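Local coordinates for aq_2013 protein (Aquifex aeolicus, PDB 2P6C) that is of unknown function but belongs to the YjbQ (UPF0047) family, assembles as a trimer and binds phosphate ions in the crystal, probably at an anion-accepting pocket, at residues V41-H45 with L46-V50; Y77-H80 with R81-E84. One frame throughout, in Å; residues are numbered along the deposited sequence.

The two contacts illustrate how local chain geometry can approach what may be one anion-binding region from different settings. Contact 1, deep in the chain, turns strand 37-43 of the four-stranded sheet into strand 48-53 of the three-stranded one, joining valine packing to a cluster of buried hydroxyls. Contact 2 lies on the surface in the loop between helices 57-70 and 87-96, where main-chain bonds of a 3-10 helix dominate and charged side chains reach a second subunit. Their centres are 21 Å apart, yet a histidine from each donates to one of two neighbouring phosphates, and H90 of helix 87-96 meets both L46 and H79.

Contact 1 of 2, residues V41-H45 with L46-V50; sequences VSSMH and LTSSV. With PO4 (phosphate ion), chain C.
V41 overlaps V50 through its CG1 methyl, which lies 3.6 Å from V50 CG1, and the two branched side chains cross at about a right angle. They close the apolar end of a local reversal in which strands 41-43 and 48-50 run antiparallel, their axes 5.3 Å apart. The strands belong to different sheets, so the turn carries the chain from one sheet to the other; V130 touches V41 and I117 touches V50.

Toward the turn the chemistry becomes polar. S43 OG and S48 OG share a hydrogen bond of 2.7 Å in which either may donate, and Y119 OH is a further partner of S48. With chi1 at 171°, the S43 hydroxyl swings away from its own amide, and OG accepts from H45 N at 3.1 Å, with a nearly straight N-H...O angle of 162°. That second bond makes an ST turn, which bends the chain just where strand 41-43 ends.

Beyond the bend, H45 and T47 hold one phosphate ion between them. The imidazole meets it edge-on, the phosphorus lying in the ring plane, and H45 ND1 donates to O2 over 2.9 Å. T47 OG1 donates to O4 at 2.8 Å, while T47 CG2 brushes the same oxygen at 3.4 Å. R126 adds another hydrogen bond to the ion, and K128 NZ is bonded to T47 OG1. On the far side of the ring, H45 NE2 is paired with the backbone N of R129, which is likely to fix the rotation of the imidazole. Although the ion probably came from the crystallisation liquor, an imidazole N-H and a hydroxyl, with R126 and K128 close by, suggest a pocket that can accept an anion, though the natural ligand is not known.

Contact 2 of 2, residues Y77-H80 with R81-E84; sequences YKHH and RTGE. With PO4 (phosphate ion), chain E.
R81 N donates to K78 O at 2.9 Å within a short 3-10 helix, residues 78-82, whose first bond runs from H80 N to Y77 O over 3.0 Å. The i to i+3 pattern is repeated where G83 N reaches H80 O over 2.8 Å; a bond from T82 N to H79 O fits it too, though the position of that nitrogen is less sure. G83 then takes a positive phi of 82°, ending the spiral at a backbone shape that would jam a side chain against the preceding carbonyl.

Side-chain hydroxyl bonds reinforce this main-chain set. T82 OG1 donates to H79 O at 2.7 Å, almost in line with the carbonyl bond, and accepts from E84 N in an ST turn. T82 OG1 also sits over one face of the H79 ring, offset toward its rim.

Charged and aromatic contacts tie the helix to its surroundings. R81 lays its CB, CG and CD alongside K78 O and forms a salt bridge with E57 of the second subunit. H79 ND1 is hydrogen-bonded to E56 of that subunit, and its ring stacks edge-to-face with H90. Replacing H79 by an alanine would probably leave E56 of the second subunit without its imidazole mate and take one donor from the phosphate.

H90 and N86 are further partners of this ion. The modelled 1.6 Å between E84 OE1 and phosphate O4 is a doubtful oxygen-to-oxygen link. E84 CB packs 3.6 Å from H79 NE2. The ion meets the ring at its edge, where H79 NE2 donates to phosphate O2 over 3.1 Å with a bent N-H...O angle of 140°.

Contact 1 of 2, residues V41-H45 with L46-V50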
loop_
_atom_site.group_PDB
_atom_site.type_symbol
_atom_site.label_atom_id
_atom_site.label_comp_id
_atom_site.label_asym_id
_atom_site.label_seq_id
_atom_site.Cartn_x
_atom_site.Cartn_y
_atom_site.Cartn_z
ATOM N N VAL A 41 -5.816 -7.905 4.537
ATOM C CA VAL A 41 -5.485 -7.945 5.960
ATOM C C VAL A 41 -5.078 -6.522 6.280
ATOM O O VAL A 41 -4.037 -6.039 5.837
ATOM C CB VAL A 41 -4.334 -8.906 6.229
ATOM C CG1 VAL A 41 -4.158 -9.095 7.722
ATOM C CG2 VAL A 41 -4.602 -10.235 5.533
ATOM N N SER A 42 -5.911 -5.853 7.060
ATOM C CA SER A 42 -5.695 -4.451 7.345
ATOM C C SER A 42 -5.926 -4.046 8.791
ATOM O O SER A 42 -6.846 -4.537 9.451
ATOM C CB SER A 42 -6.642 -3.649 6.443
ATOM O OG SER A 42 -6.413 -2.261 6.535
ATOM N N SER A 43 -5.087 -3.142 9.284
ATOM C CA SER A 43 -5.292 -2.597 10.609
ATOM C C SER A 43 -6.450 -1.636 10.585
ATOM O O SER A 43 -6.600 -0.843 9.674
ATOM C CB SER A 43 -4.041 -1.830 11.032
ATOM O OG SER A 43 -4.335 -1.127 12.246
ATOM N N MET A 44 -7.284 -1.737 11.626
ATOM C CA MET A 44 -8.425 -0.822 11.712
ATOM C C MET A 44 -8.071 0.455 12.482
ATOM O O MET A 44 -8.927 1.287 12.746
ATOM C CB MET A 44 -9.584 -1.556 12.378
ATOM C CG MET A 44 -9.952 -2.845 11.628
ATOM S SD MET A 44 -11.614 -3.454 12.016
ATOM C CE MET A 44 -12.592 -2.283 11.059
ATOM N N HIS A 45 -6.792 0.609 12.806
ATOM C CA HIS A 45 -6.338 1.770 13.551
ATOM C C HIS A 45 -5.244 2.533 12.806
ATOM O O HIS A 45 -4.566 1.994 11.932
ATOM C CB HIS A 45 -5.843 1.319 14.937
ATOM C CG HIS A 45 -6.866 0.540 15.703
ATOM N ND1 HIS A 45 -7.671 1.119 16.659
ATOM C CD2 HIS A 45 -7.309 -0.733 15.559
ATOM C CE1 HIS A 45 -8.571 0.242 17.067
ATOM N NE2 HIS A 45 -8.374 -0.890 16.414
ATOM N N LEU A 46 -5.057 3.790 13.183
ATOM C CA LEU A 46 -4.094 4.737 12.568
ATOM C C LEU A 46 -2.710 4.617 13.252
ATOM O O LEU A 46 -1.736 5.276 12.911
ATOM C CB LEU A 46 -4.548 6.222 12.775
ATOM C CG LEU A 46 -5.751 6.704 11.879
ATOM C CD1 LEU A 46 -5.641 6.429 10.379
ATOM C CD2 LEU A 46 -7.091 6.144 12.323
ATOM N N THR A 47 -2.605 3.825 14.316
ATOM C CA THR A 47 -1.375 3.748 15.096
ATOM C C THR A 47 -0.759 2.335 15.102
ATOM O O THR A 47 0.020 1.970 15.973
ATOM C CB THR A 47 -1.718 4.192 16.516
ATOM O OG1 THR A 47 -2.822 3.418 16.990
ATOM C CG2 THR A 47 -2.116 5.672 16.519
ATOM N N SER A 48 -1.152 1.563 14.096
ATOM C CA SER A 48 -0.690 0.204 13.900
ATOM C C SER A 48 -0.911 -0.154 12.435
ATOM O O SER A 48 -1.779 0.422 11.768
ATOM C CB SER A 48 -1.465 -0.758 14.809
ATOM O OG SER A 48 -2.848 -0.800 14.491
ATOM N N SER A 49 -0.129 -1.109 11.941
ATOM C CA SER A 49 -0.245 -1.571 10.543
ATOM C C SER A 49 -0.041 -3.094 10.419
ATOM O O SER A 49 0.607 -3.721 11.256
ATOM C CB SER A 49 0.829 -0.852 9.689
ATOM O OG SER A 49 0.597 0.565 9.653
ATOM N N VAL A 50 -0.721 -3.698 9.376
ATOM C CA VAL A 50 -0.340 -5.015 8.837
ATOM C C VAL A 50 0.631 -4.806 7.708
ATOM O O VAL A 50 0.406 -4.073 6.750
ATOM C CB VAL A 50 -1.559 -5.786 8.307
ATOM C CG1 VAL A 50 -1.111 -7.150 7.732
ATOM C CG2 VAL A 50 -2.558 -6.039 9.416
HETATM P P PO4 C . -6.412 4.502 17.901
HETATM O O1 PO4 C . -7.281 5.444 18.652
HETATM O O2 PO4 C . -6.650 3.207 18.445
HETATM O O3 PO4 C . -6.653 4.734 16.520
HETATM O O4 PO4 C . -4.931 4.876 18.175
#

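Contact 2 of 2, residues Y77-H80 with R81-E84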
loop_
_atom_site.group_PDB
_atom_site.type_symbol
_atom_site.label_atom_id
_atom_site.label_comp_id
_atom_site.label_asym_id
_atom_site.label_seq_id
_atom_site.Cartn_x
_atom_site.Cartn_y
_atom_site.Cartn_z
ATOM N N TYR A 77 5.009 17.297 18.584
ATOM C CA TYR A 77 4.124 17.187 17.406
ATOM C C TYR A 77 2.867 17.975 17.727
ATOM O O TYR A 77 2.460 18.056 18.885
ATOM C CB TYR A 77 3.733 15.701 17.161
ATOM C CG TYR A 77 4.809 14.893 16.477
ATOM C CD1 TYR A 77 5.360 15.315 15.272
ATOM C CD2 TYR A 77 5.266 13.696 17.047
ATOM C CE1 TYR A 77 6.361 14.577 14.651
ATOM C CE2 TYR A 77 6.268 12.957 16.424
ATOM C CZ TYR A 77 6.814 13.397 15.235
ATOM O OH TYR A 77 7.845 12.707 14.638
ATOM N N LYS A 78 2.257 18.565 16.708
ATOM C CA LYS A 78 1.061 19.364 16.908
ATOM C C LYS A 78 -0.081 18.517 17.446
ATOM O O LYS A 78 -0.953 19.011 18.164
ATOM C CB LYS A 78 0.648 20.031 15.594
ATOM C CG LYS A 78 1.710 20.955 15.012
ATOM C CD LYS A 78 2.165 21.991 16.025
ATOM C CE LYS A 78 3.056 23.032 15.370
ATOM N NZ LYS A 78 4.212 22.390 14.672
ATOM N N HIS A 79 -0.066 17.234 17.101
ATOM C CA HIS A 79 -1.100 16.295 17.562
ATOM C C HIS A 79 -1.187 16.316 19.093
ATOM O O HIS A 79 -2.201 15.996 19.694
ATOM C CB HIS A 79 -0.753 14.878 17.063
ATOM C CG HIS A 79 -1.811 13.878 17.497
ATOM N ND1 HIS A 79 -3.137 14.020 17.228
ATOM C CD2 HIS A 79 -1.628 12.655 18.174
ATOM C CE1 HIS A 79 -3.727 12.917 17.745
ATOM N NE2 HIS A 79 -2.850 12.084 18.318
ATOM N N HIS A 80 -0.056 16.701 19.715
ATOM C CA HIS A 80 0.027 16.730 21.183
ATOM C C HIS A 80 -0.863 17.795 21.823
ATOM O O HIS A 80 -0.975 17.899 23.041
ATOM C CB HIS A 80 1.489 16.991 21.557
ATOM C CG HIS A 80 1.643 17.110 23.062
ATOM N ND1 HIS A 80 2.006 18.266 23.675
ATOM C CD2 HIS A 80 1.590 16.089 24.028
ATOM C CE1 HIS A 80 2.148 17.946 24.982
ATOM N NE2 HIS A 80 1.907 16.652 25.223
ATOM N N ARG A 81 -1.458 18.647 20.973
ATOM C CA ARG A 81 -2.388 19.611 21.496
ATOM C C ARG A 81 -3.514 18.884 22.209
ATOM O O ARG A 81 -4.194 19.426 23.071
ATOM C CB ARG A 81 -2.933 20.455 20.332
ATOM C CG ARG A 81 -3.963 19.708 19.475
ATOM C CD ARG A 81 -4.216 20.389 18.120
ATOM N NE ARG A 81 -4.529 21.811 18.297
ATOM C CZ ARG A 81 -5.821 22.165 18.451
ATOM N NH1 ARG A 81 -6.769 21.245 18.420
ATOM N NH2 ARG A 81 -6.130 23.436 18.727
ATOM N N THR A 82 -3.727 17.635 21.818
ATOM C CA THR A 82 -4.798 16.877 22.440
ATOM C C THR A 82 -4.328 16.202 23.726
ATOM O O THR A 82 -5.079 15.510 24.401
ATOM C CB THR A 82 -5.287 15.830 21.431
ATOM O OG1 THR A 82 -4.233 14.898 21.180
ATOM C CG2 THR A 82 -5.675 16.503 20.111
ATOM N N GLY A 83 -3.034 16.392 24.072
ATOM C CA GLY A 83 -2.452 15.651 25.199
ATOM C C GLY A 83 -2.003 14.232 24.811
ATOM O O GLY A 83 -1.491 13.459 25.620
ATOM N N GLU A 84 -2.244 13.874 23.540
ATOM C CA GLU A 84 -1.810 12.548 23.036
ATOM C C GLU A 84 -0.447 12.744 22.447
ATOM O O GLU A 84 -0.215 13.631 21.636
ATOM C CB GLU A 84 -2.756 11.864 21.957
ATOM C CG GLU A 84 -4.235 11.927 22.334
ATOM C CD GLU A 84 -4.814 10.537 22.233
ATOM O OE1 GLU A 84 -4.997 10.061 21.124
ATOM O OE2 GLU A 84 -4.991 9.902 23.275
HETATM P P PO4 E . -5.159 8.344 18.873
HETATM O O1 PO4 E . -6.246 7.936 18.044
HETATM O O2 PO4 E . -4.186 9.241 18.356
HETATM O O3 PO4 E . -4.405 7.070 19.338
HETATM O O4 PO4 E . -5.626 8.933 20.113
#